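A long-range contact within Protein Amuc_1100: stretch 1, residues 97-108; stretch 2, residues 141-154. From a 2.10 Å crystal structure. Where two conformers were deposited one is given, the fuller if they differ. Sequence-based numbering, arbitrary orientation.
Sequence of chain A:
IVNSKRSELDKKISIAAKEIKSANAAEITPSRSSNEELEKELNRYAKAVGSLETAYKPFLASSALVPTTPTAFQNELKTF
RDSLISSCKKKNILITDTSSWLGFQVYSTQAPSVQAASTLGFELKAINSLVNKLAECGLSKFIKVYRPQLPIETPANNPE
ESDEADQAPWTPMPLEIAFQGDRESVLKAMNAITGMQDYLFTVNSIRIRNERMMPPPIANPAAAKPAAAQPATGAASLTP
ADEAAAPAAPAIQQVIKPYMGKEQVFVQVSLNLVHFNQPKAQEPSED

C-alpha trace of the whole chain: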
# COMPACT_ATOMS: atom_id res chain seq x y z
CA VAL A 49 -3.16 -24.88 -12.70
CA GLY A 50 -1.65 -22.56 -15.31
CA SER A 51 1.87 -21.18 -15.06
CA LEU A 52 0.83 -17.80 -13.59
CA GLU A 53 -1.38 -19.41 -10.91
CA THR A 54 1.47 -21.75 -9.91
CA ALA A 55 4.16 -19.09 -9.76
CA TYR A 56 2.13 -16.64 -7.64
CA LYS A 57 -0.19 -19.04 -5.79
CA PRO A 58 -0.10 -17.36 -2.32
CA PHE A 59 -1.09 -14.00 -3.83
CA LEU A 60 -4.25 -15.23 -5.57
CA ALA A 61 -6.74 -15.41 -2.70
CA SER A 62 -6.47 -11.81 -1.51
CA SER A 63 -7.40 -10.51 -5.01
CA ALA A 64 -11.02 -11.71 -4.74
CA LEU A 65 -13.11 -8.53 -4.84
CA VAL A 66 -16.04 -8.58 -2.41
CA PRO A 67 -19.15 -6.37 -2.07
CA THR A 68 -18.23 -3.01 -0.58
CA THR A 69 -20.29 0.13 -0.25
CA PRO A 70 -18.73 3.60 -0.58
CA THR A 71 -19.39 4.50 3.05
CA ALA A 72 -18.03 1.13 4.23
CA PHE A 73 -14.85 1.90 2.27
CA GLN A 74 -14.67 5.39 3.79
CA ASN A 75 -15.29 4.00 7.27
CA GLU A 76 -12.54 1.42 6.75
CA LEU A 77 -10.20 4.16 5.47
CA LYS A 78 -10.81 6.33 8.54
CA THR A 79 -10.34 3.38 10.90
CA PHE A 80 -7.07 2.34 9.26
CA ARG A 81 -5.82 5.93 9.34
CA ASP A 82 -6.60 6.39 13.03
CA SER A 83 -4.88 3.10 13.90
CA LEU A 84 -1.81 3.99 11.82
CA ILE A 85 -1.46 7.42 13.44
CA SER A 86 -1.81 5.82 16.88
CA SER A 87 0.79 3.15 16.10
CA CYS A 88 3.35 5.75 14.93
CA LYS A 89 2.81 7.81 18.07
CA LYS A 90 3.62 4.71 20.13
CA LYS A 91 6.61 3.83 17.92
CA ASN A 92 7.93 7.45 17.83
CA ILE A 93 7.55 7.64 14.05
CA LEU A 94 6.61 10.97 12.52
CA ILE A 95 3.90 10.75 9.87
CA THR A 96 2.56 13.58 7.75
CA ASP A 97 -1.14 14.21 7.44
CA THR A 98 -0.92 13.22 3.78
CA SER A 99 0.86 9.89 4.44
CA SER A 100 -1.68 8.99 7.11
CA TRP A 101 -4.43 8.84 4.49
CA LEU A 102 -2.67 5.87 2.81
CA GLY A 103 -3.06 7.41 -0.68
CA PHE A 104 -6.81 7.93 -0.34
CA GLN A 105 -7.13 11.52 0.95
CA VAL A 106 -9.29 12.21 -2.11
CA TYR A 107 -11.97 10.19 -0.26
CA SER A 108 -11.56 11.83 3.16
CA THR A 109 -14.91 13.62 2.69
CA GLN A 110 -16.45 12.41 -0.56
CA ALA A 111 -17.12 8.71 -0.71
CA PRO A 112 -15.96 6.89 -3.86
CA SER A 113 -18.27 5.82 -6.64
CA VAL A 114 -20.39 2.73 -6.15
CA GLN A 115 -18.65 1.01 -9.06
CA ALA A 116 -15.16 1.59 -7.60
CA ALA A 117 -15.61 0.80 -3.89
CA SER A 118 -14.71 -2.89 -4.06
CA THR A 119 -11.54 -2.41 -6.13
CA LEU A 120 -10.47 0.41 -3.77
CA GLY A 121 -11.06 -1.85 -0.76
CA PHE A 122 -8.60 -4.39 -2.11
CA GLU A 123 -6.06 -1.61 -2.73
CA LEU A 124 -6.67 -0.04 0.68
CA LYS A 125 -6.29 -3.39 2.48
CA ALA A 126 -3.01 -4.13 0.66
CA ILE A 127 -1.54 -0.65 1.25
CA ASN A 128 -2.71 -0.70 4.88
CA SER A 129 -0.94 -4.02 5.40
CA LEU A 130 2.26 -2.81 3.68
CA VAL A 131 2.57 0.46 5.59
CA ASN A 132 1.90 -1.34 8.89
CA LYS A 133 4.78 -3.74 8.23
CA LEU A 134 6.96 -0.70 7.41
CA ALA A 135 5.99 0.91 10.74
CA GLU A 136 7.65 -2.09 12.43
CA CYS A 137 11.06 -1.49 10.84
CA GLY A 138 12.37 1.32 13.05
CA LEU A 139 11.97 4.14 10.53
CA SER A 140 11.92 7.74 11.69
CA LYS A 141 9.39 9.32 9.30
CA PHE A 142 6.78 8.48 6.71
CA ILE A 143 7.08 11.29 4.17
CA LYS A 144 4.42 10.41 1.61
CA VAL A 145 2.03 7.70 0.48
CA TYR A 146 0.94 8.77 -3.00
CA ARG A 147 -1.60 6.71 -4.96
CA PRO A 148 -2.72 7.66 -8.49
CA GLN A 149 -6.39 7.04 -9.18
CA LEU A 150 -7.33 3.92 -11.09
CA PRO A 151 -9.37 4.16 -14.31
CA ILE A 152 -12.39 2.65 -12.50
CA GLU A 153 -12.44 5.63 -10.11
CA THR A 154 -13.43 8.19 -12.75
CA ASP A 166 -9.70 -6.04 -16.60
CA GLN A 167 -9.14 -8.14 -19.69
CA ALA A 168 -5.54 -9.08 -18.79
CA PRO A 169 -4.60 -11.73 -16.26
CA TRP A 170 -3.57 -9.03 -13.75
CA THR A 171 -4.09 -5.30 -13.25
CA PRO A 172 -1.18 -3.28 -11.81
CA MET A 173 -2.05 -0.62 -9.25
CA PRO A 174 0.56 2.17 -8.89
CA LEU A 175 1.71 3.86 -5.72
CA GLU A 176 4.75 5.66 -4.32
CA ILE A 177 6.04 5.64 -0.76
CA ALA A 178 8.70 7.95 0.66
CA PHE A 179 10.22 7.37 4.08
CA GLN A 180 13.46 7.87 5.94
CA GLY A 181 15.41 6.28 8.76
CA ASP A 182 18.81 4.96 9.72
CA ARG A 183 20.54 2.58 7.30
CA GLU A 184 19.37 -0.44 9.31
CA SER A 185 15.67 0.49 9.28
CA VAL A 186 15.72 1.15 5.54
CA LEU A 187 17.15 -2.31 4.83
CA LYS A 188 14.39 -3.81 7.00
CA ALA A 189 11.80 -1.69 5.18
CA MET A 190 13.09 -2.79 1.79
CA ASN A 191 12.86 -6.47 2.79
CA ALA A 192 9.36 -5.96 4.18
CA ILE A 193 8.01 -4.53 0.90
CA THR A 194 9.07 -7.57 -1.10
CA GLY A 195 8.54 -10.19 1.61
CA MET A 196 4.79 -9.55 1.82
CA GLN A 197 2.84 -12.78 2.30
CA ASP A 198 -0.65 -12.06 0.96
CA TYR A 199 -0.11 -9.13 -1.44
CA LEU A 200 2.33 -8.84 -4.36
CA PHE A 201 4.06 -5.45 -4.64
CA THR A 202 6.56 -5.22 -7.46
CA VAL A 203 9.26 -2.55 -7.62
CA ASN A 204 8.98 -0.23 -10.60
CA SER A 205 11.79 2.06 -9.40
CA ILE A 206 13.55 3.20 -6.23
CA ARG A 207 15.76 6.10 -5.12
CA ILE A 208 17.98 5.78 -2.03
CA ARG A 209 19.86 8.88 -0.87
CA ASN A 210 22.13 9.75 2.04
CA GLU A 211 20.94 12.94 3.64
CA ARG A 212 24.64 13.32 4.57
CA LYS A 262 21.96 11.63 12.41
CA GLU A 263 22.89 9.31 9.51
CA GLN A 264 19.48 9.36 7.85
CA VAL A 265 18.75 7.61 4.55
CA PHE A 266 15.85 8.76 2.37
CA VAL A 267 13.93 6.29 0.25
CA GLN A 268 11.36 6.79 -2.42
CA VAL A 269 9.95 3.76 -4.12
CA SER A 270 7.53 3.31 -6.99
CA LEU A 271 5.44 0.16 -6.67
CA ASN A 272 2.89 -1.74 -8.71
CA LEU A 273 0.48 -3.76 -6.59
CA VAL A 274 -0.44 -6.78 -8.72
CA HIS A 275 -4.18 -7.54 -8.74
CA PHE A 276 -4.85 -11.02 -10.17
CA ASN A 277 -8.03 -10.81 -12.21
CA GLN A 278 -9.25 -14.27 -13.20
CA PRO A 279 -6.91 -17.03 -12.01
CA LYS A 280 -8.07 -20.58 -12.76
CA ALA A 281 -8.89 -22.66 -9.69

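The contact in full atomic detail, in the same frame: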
# COMPACT_ATOMS: atom_id res chain seq x y z
N ASP A 97 0.29 14.35 7.66
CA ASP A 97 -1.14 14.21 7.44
C ASP A 97 -1.42 13.49 6.14
O ASP A 97 -2.28 12.61 6.08
CB ASP A 97 -1.82 15.58 7.45
CG ASP A 97 -3.32 15.46 7.56
OD1 ASP A 97 -3.78 14.57 8.29
OD2 ASP A 97 -4.03 16.25 6.91
N THR A 98 -0.66 13.82 5.08
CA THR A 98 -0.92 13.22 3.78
C THR A 98 -0.63 11.72 3.80
O THR A 98 -1.48 10.92 3.40
CB THR A 98 -0.13 13.92 2.68
OG1 THR A 98 1.28 13.86 2.97
CG2 THR A 98 -0.60 15.37 2.53
N SER A 99 0.56 11.32 4.29
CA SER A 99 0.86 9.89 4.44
C SER A 99 -0.23 9.13 5.19
O SER A 99 -0.55 7.98 4.84
CB SER A 99 2.18 9.68 5.19
OG SER A 99 3.28 9.92 4.35
N SER A 100 -0.79 9.75 6.23
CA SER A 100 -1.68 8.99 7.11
C SER A 100 -2.95 8.59 6.40
O SER A 100 -3.63 7.67 6.85
CB SER A 100 -2.04 9.80 8.37
OG SER A 100 -2.80 10.95 8.03
N TRP A 101 -3.25 9.21 5.26
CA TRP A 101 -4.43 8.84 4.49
C TRP A 101 -4.19 7.68 3.53
O TRP A 101 -5.10 7.32 2.78
CB TRP A 101 -4.95 10.04 3.72
CG TRP A 101 -5.73 10.97 4.58
CD1 TRP A 101 -5.30 12.17 5.11
CD2 TRP A 101 -7.07 10.79 5.05
NE1 TRP A 101 -6.30 12.73 5.86
CE2 TRP A 101 -7.40 11.91 5.85
CE3 TRP A 101 -8.03 9.78 4.87
CZ2 TRP A 101 -8.64 12.05 6.47
CZ3 TRP A 101 -9.27 9.93 5.49
CH2 TRP A 101 -9.56 11.05 6.28
N LEU A 102 -2.98 7.12 3.51
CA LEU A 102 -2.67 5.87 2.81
C LEU A 102 -2.88 5.96 1.30
O LEU A 102 -3.13 4.94 0.64
CB LEU A 102 -3.50 4.71 3.38
CG LEU A 102 -3.14 4.37 4.83
CD1 LEU A 102 -4.19 3.44 5.43
CD2 LEU A 102 -1.74 3.77 4.93
N GLY A 103 -2.80 7.17 0.73
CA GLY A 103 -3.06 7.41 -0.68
C GLY A 103 -4.49 7.73 -1.03
O GLY A 103 -4.80 7.92 -2.22
N PHE A 104 -5.39 7.79 -0.05
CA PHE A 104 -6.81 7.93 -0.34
C PHE A 104 -7.40 9.21 0.26
O PHE A 104 -8.59 9.25 0.60
CB PHE A 104 -7.58 6.72 0.18
CG PHE A 104 -7.13 5.39 -0.40
CD1 PHE A 104 -7.73 4.87 -1.56
CD2 PHE A 104 -6.16 4.63 0.23
CE1 PHE A 104 -7.35 3.63 -2.06
CE2 PHE A 104 -5.77 3.38 -0.27
CZ PHE A 104 -6.35 2.89 -1.42
N GLN A 105 -6.60 10.28 0.38
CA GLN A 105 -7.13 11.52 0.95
C GLN A 105 -8.22 12.10 0.06
O GLN A 105 -9.10 12.82 0.55
CB GLN A 105 -6.03 12.56 1.17
CG GLN A 105 -6.52 13.78 1.98
CD GLN A 105 -5.41 14.73 2.40
OE1 GLN A 105 -4.38 14.84 1.73
NE2 GLN A 105 -5.60 15.43 3.52
N VAL A 106 -8.21 11.78 -1.23
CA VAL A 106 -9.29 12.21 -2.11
C VAL A 106 -10.66 11.73 -1.63
O VAL A 106 -11.70 12.28 -2.02
CB VAL A 106 -8.98 11.72 -3.54
CG1 VAL A 106 -9.03 10.19 -3.62
CG2 VAL A 106 -9.92 12.37 -4.55
N TYR A 107 -10.71 10.70 -0.79
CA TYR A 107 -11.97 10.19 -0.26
C TYR A 107 -12.13 10.48 1.23
O TYR A 107 -12.88 9.78 1.92
CB TYR A 107 -12.08 8.69 -0.55
CG TYR A 107 -12.03 8.37 -2.03
CD1 TYR A 107 -12.96 8.92 -2.91
CD2 TYR A 107 -11.04 7.53 -2.56
CE1 TYR A 107 -12.91 8.65 -4.27
CE2 TYR A 107 -10.99 7.25 -3.92
CZ TYR A 107 -11.93 7.81 -4.77
OH TYR A 107 -11.91 7.54 -6.14
N SER A 108 -11.44 11.50 1.74
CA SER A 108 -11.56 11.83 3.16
C SER A 108 -12.93 12.40 3.49
O SER A 108 -13.44 12.20 4.60
CB SER A 108 -10.46 12.83 3.56
OG SER A 108 -10.46 13.95 2.70
N LYS A 141 10.48 8.53 9.86
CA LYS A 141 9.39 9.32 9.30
C LYS A 141 8.80 8.60 8.10
O LYS A 141 9.53 7.99 7.31
CB LYS A 141 9.85 10.72 8.84
CG LYS A 141 11.00 11.33 9.61
CD LYS A 141 11.25 12.76 9.18
CE LYS A 141 12.35 13.37 10.02
NZ LYS A 141 12.68 14.75 9.60
N PHE A 142 7.48 8.69 7.98
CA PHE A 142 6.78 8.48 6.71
C PHE A 142 6.60 9.84 6.07
O PHE A 142 6.04 10.76 6.68
CB PHE A 142 5.41 7.81 6.93
CG PHE A 142 5.48 6.37 7.33
CD1 PHE A 142 5.90 5.40 6.43
CD2 PHE A 142 5.10 5.97 8.61
CE1 PHE A 142 5.95 4.05 6.80
CE2 PHE A 142 5.15 4.64 8.99
CZ PHE A 142 5.57 3.67 8.09
N ILE A 143 7.09 10.00 4.84
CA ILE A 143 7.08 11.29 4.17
C ILE A 143 5.89 11.41 3.23
O ILE A 143 5.26 12.47 3.15
CB ILE A 143 8.42 11.50 3.43
CG1 ILE A 143 9.57 11.54 4.43
CG2 ILE A 143 8.38 12.79 2.57
CD1 ILE A 143 10.95 11.52 3.79
N LYS A 144 5.56 10.34 2.52
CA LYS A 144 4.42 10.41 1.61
C LYS A 144 3.95 9.00 1.26
O LYS A 144 4.76 8.07 1.19
CB LYS A 144 4.79 11.23 0.35
CG LYS A 144 5.36 10.50 -0.83
CD LYS A 144 5.50 11.49 -2.02
CE LYS A 144 6.10 10.85 -3.29
NZ LYS A 144 6.72 11.85 -4.24
N VAL A 145 2.64 8.85 1.13
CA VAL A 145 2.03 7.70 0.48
C VAL A 145 1.16 8.29 -0.62
O VAL A 145 0.12 8.89 -0.34
CB VAL A 145 1.20 6.83 1.43
CG1 VAL A 145 0.64 5.63 0.66
CG2 VAL A 145 2.06 6.37 2.61
N TYR A 146 1.59 8.13 -1.87
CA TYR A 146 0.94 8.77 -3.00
C TYR A 146 0.40 7.68 -3.92
O TYR A 146 1.15 6.79 -4.34
CB TYR A 146 1.91 9.68 -3.74
CG TYR A 146 1.42 10.03 -5.12
CD1 TYR A 146 0.35 10.90 -5.29
CD2 TYR A 146 2.02 9.49 -6.24
CE1 TYR A 146 -0.12 11.22 -6.56
CE2 TYR A 146 1.57 9.80 -7.51
CZ TYR A 146 0.50 10.67 -7.66
OH TYR A 146 0.06 10.98 -8.91
N ARG A 147 -0.89 7.77 -4.24
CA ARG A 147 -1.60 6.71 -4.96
C ARG A 147 -2.39 7.32 -6.11
O ARG A 147 -3.45 7.92 -5.87
CB ARG A 147 -2.51 5.94 -4.01
CG ARG A 147 -3.41 4.89 -4.67
CD ARG A 147 -4.70 4.70 -3.84
NE ARG A 147 -5.64 5.80 -4.07
CZ ARG A 147 -6.62 5.79 -4.97
NH1 ARG A 147 -6.85 4.69 -5.69
NH2 ARG A 147 -7.39 6.86 -5.12
N PRO A 148 -1.92 7.20 -7.35
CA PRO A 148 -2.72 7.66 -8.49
C PRO A 148 -4.06 6.94 -8.56
O PRO A 148 -4.18 5.77 -8.19
CB PRO A 148 -1.84 7.32 -9.71
CG PRO A 148 -0.42 7.23 -9.18
CD PRO A 148 -0.56 6.77 -7.73
N GLN A 149 -5.08 7.65 -9.04
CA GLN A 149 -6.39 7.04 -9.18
C GLN A 149 -6.37 6.00 -10.29
O GLN A 149 -5.71 6.18 -11.31
CB GLN A 149 -7.47 8.08 -9.48
CG GLN A 149 -7.72 9.04 -8.33
CD GLN A 149 -8.70 10.14 -8.70
OE1 GLN A 149 -9.45 10.03 -9.67
NE2 GLN A 149 -8.67 11.24 -7.94
N LEU A 150 -7.13 4.93 -10.08
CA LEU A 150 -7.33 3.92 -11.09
C LEU A 150 -8.36 4.38 -12.11
O LEU A 150 -9.22 5.20 -11.80
CB LEU A 150 -7.79 2.62 -10.44
CG LEU A 150 -6.84 2.02 -9.40
CD1 LEU A 150 -7.51 0.81 -8.71
CD2 LEU A 150 -5.53 1.62 -10.08
N PRO A 151 -8.33 3.81 -13.32
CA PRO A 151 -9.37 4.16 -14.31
C PRO A 151 -10.79 3.93 -13.81
O PRO A 151 -11.67 4.74 -14.11
CB PRO A 151 -9.03 3.25 -15.50
CG PRO A 151 -7.53 3.07 -15.38
CD PRO A 151 -7.27 2.96 -13.89
N ILE A 152 -11.04 2.88 -13.01
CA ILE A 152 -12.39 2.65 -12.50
C ILE A 152 -12.87 3.76 -11.57
O ILE A 152 -14.07 3.87 -11.31
CB ILE A 152 -12.48 1.29 -11.79
CG1 ILE A 152 -13.94 0.83 -11.60
CG2 ILE A 152 -11.75 1.35 -10.45
CD1 ILE A 152 -14.05 -0.51 -10.92
N GLU A 153 -11.98 4.62 -11.06
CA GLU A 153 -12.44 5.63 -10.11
C GLU A 153 -13.11 6.82 -10.78
O GLU A 153 -13.86 7.54 -10.11
CB GLU A 153 -11.29 6.12 -9.25
CG GLU A 153 -10.84 5.09 -8.28
CD GLU A 153 -9.65 5.56 -7.50
OE1 GLU A 153 -9.77 6.55 -6.75
OE2 GLU A 153 -8.60 4.91 -7.61
N THR A 154 -12.89 7.02 -12.07
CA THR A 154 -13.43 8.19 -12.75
C THR A 154 -14.81 7.90 -13.31
O THR A 154 -14.92 7.21 -14.32
CB THR A 154 -12.51 8.63 -13.89
OG1 THR A 154 -12.14 7.48 -14.66
CG2 THR A 154 -11.27 9.28 -13.31
O HOH W 1 1.12 11.32 1.36
O HOH W 2 -2.48 9.79 -3.36
O HOH W 3 -5.84 9.40 -4.95
O HOH W 4 -14.48 6.80 -7.11

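The most unusual feature of this contact is a very short hydrogen bond: Y107 OH donates to E153 OE1 at 2.4 Å, shorter than the usual bond between a phenol and a carboxylate, a pairing of a good donor with a charged acceptor. The same carboxylate is gripped by R147, with R147 NH1 2.6 Å from E153 OE2 in a salt bridge and R147 NH2 donating to E153 OE1 at 2.9 Å. Glutamate's two oxygens match the paired nitrogens of arginine, and L150 N adds a bond to E153 OE2 at 2.9 Å, so the acid ties its own stretch together while it receives the tyrosine. Water 4 joins the group, donating to Y107 OH and to E153 O.

R147 is the hub. R147 NE donates to G103 O at 2.9 Å, nearly straight at 161°, and its aliphatic part packs on F104, with R147 CD 3.6 Å from the centroid of the F104 ring and over its face. F104 CD1 also lies over one face of the guanidinium, so a long side chain with both greasy and charged portions suits this place.

By CA position the register pairs S99 CA with K144 CA at 4.6 Å and G103 CA with R147 CA at 4.6 Å. No direct backbone hydrogen bond joins them; waters bridge instead. Water 1 accepts from V145 N and bonds T98 OG1, while water 2 accepts from R147 N and donates to G103 O.

Glycine is well explained at 103, inside the type I' turn from W101 to F104. At its phi of 90° a side chain would jam against the preceding carbonyl, and an ideal CB on G103 would lie 2.5 Å from R147 CB. G103 CA sits 3.5 Å from V145 O in a CA-H...O contact. Beside it, V145 CG1 packs 3.6 Å from L102 C, and S99 is small and lies against the strand, S99 OG being 3.0 Å from K144 N at an angle too poor for a hydrogen bond.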